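Local coordinates for conserved hypothetical protein (PDB 2GS5) that is of unknown function but belongs to the UPF0301 (AlgH) family of conserved bacterial proteins, at residues Leu38-Ser43 with Leu113-Leu118. Residues are numbered along the deposited sequence; the frame is centred on the assembly and turned at random.
Sequences LIIEHS and LVMVNL
Met115, modelled as selenomethionine, packs against Ile40, and this pair covers more surface than any other in the contact. The SE atom of Met115 lies 4.0 Å from CB of Ile40 and 4.2 Å from its CD1. The two side chains run roughly perpendicular to each other. The Met115 chain bends at its last torsion (chi3 -52°), which turns the methyl CE toward the Ile40 backbone, 3.8 Å from the carbonyl O. That approach is a van der Waals contact. Ile40 holds CG1 between its backbone N and carbonyl carbon (chi1 63°), and CD1 at the end of this branch reaches the selenium.

Two residues earlier in each strand lies a second apolar pair. Leu38 and Leu113 each direct CB toward the facing strand. They meet through one methyl each, Leu38 CD1 and Leu113 CD1, 4.2 Å apart. Ala160 touches both leucines, and Val91 and Leu109 also lie against Leu38.

The CA atoms of Ile40 and Met115 are 7.4 Å apart. The strands are too far apart here to pair, and side chains make most of the contact. Strand 36-42 pairs antiparallel with strands 19-23 and 47-51; on the latter side Ile40 and Glu41 sit opposite the single residue Phe48, a classic beta bulge. Strand 113-116 pairs with strands 87-94 and 106-110. The contact is apolar packing between non-adjacent strands of one mixed beta-sheet in the AlgH-like fold.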
loop_
_atom_site.group_PDB
_atom_site.type_symbol
_atom_site.label_atom_id
_atom_site.label_comp_id
_atom_site.label_asym_id
_atom_site.label_seq_id
_atom_site.Cartn_x
_atom_site.Cartn_y
_atom_site.Cartn_z
ATOM N N LEU A 38 0.315 1.447 -2.293
ATOM C CA LEU A 38 1.673 1.173 -1.838
ATOM C C LEU A 38 2.497 0.606 -2.980
ATOM O O LEU A 38 2.160 -0.440 -3.533
ATOM C CB LEU A 38 1.648 0.168 -0.693
ATOM C CG LEU A 38 2.986 -0.300 -0.138
ATOM C CD1 LEU A 38 3.723 0.837 0.539
ATOM C CD2 LEU A 38 2.784 -1.466 0.826
ATOM N N ILE A 39 3.579 1.295 -3.322
ATOM C CA ILE A 39 4.500 0.820 -4.351
ATOM C C ILE A 39 5.315 -0.339 -3.787
ATOM O O ILE A 39 5.982 -0.198 -2.755
ATOM C CB ILE A 39 5.426 1.953 -4.860
ATOM C CG1 ILE A 39 4.582 3.060 -5.499
ATOM C CG2 ILE A 39 6.482 1.410 -5.834
ATOM C CD1 ILE A 39 5.367 4.308 -5.837
ATOM N N ILE A 40 5.221 -1.495 -4.447
ATOM C CA ILE A 40 5.916 -2.713 -3.996
ATOM C C ILE A 40 7.069 -3.123 -4.915
ATOM O O ILE A 40 7.874 -3.994 -4.561
ATOM C CB ILE A 40 4.916 -3.894 -3.841
ATOM C CG1 ILE A 40 4.265 -4.271 -5.182
ATOM C CG2 ILE A 40 3.853 -3.545 -2.800
ATOM C CD1 ILE A 40 3.278 -5.424 -5.067
ATOM N N GLU A 41 7.134 -2.523 -6.092
ATOM C CA GLU A 41 8.220 -2.775 -7.040
ATOM C C GLU A 41 8.281 -1.604 -8.006
ATOM O O GLU A 41 7.266 -1.183 -8.544
ATOM C CB GLU A 41 7.975 -4.076 -7.799
ATOM C CG GLU A 41 8.949 -4.356 -8.935
ATOM C CD GLU A 41 10.260 -4.988 -8.492
ATOM O OE1 GLU A 41 10.433 -5.292 -7.289
ATOM O OE2 GLU A 41 11.114 -5.174 -9.367
ATOM N N HIS A 42 9.480 -1.095 -8.249
ATOM C CA HIS A 42 9.650 0.040 -9.128
ATOM C C HIS A 42 10.939 -0.176 -9.883
ATOM O O HIS A 42 12.034 -0.094 -9.313
ATOM C CB HIS A 42 9.670 1.332 -8.314
ATOM C CG HIS A 42 9.826 2.566 -9.136
ATOM N ND1 HIS A 42 8.944 2.920 -10.136
ATOM C CD2 HIS A 42 10.772 3.536 -9.108
ATOM C CE1 HIS A 42 9.332 4.060 -10.678
ATOM N NE2 HIS A 42 10.444 4.449 -10.078
ATOM N N SER A 43 10.797 -0.509 -11.153
ATOM C CA SER A 43 11.938 -0.915 -11.955
ATOM C C SER A 43 11.809 -0.384 -13.379
ATOM O O SER A 43 10.813 0.247 -13.737
ATOM C CB SER A 43 12.009 -2.436 -11.959
ATOM O OG SER A 43 11.068 -2.948 -12.873
ATOM N N LEU A 113 8.474 -1.887 6.329
ATOM C CA LEU A 113 7.538 -2.521 5.420
ATOM C C LEU A 113 8.267 -3.534 4.567
ATOM O O LEU A 113 9.330 -3.242 4.027
ATOM C CB LEU A 113 6.858 -1.477 4.537
ATOM C CG LEU A 113 6.070 -0.418 5.296
ATOM C CD1 LEU A 113 5.430 0.564 4.317
ATOM C CD2 LEU A 113 5.017 -1.049 6.188
ATOM N N VAL A 114 7.684 -4.722 4.444
ATOM C CA VAL A 114 8.263 -5.801 3.671
ATOM C C VAL A 114 7.200 -6.512 2.850
ATOM O O VAL A 114 6.031 -6.517 3.210
ATOM C CB VAL A 114 8.928 -6.873 4.584
ATOM C CG1 VAL A 114 10.207 -6.338 5.199
ATOM C CG2 VAL A 114 7.945 -7.369 5.659
HETATM N N MSE A 115 7.616 -7.087 1.727
HETATM C CA MSE A 115 6.788 -8.069 1.033
HETATM C C MSE A 115 7.132 -9.451 1.600
HETATM O O MSE A 115 8.304 -9.824 1.663
HETATM C CB MSE A 115 7.021 -8.005 -0.486
HETATM C CG MSE A 115 6.105 -7.055 -1.268
HETATM SE SE MSE A 115 6.225 -7.628 -3.121
HETATM C CE MSE A 115 8.169 -7.628 -3.357
ATOM N N VAL A 116 6.110 -10.200 2.017
ATOM C CA VAL A 116 6.292 -11.521 2.614
ATOM C C VAL A 116 6.110 -12.566 1.531
ATOM O O VAL A 116 5.103 -12.560 0.824
ATOM C CB VAL A 116 5.257 -11.782 3.727
ATOM C CG1 VAL A 116 5.460 -13.159 4.348
ATOM C CG2 VAL A 116 5.333 -10.691 4.797
ATOM N N ASN A 117 7.092 -13.445 1.383
ATOM C CA ASN A 117 6.970 -14.548 0.461
ATOM C C ASN A 117 5.981 -15.557 1.016
ATOM O O ASN A 117 6.248 -16.189 2.037
ATOM C CB ASN A 117 8.332 -15.204 0.234
ATOM C CG ASN A 117 8.324 -16.173 -0.913
ATOM O OD1 ASN A 117 7.418 -17.005 -1.045
ATOM N ND2 ASN A 117 9.347 -16.084 -1.759
ATOM N N LEU A 118 4.831 -15.705 0.352
ATOM C CA LEU A 118 3.755 -16.555 0.885
ATOM C C LEU A 118 4.030 -18.050 0.720
ATOM O O LEU A 118 3.239 -18.879 1.157
ATOM C CB LEU A 118 2.401 -16.169 0.281
ATOM C CG LEU A 118 1.929 -14.756 0.631
ATOM C CD1 LEU A 118 0.586 -14.423 -0.035
ATOM C CD2 LEU A 118 1.860 -14.535 2.138
#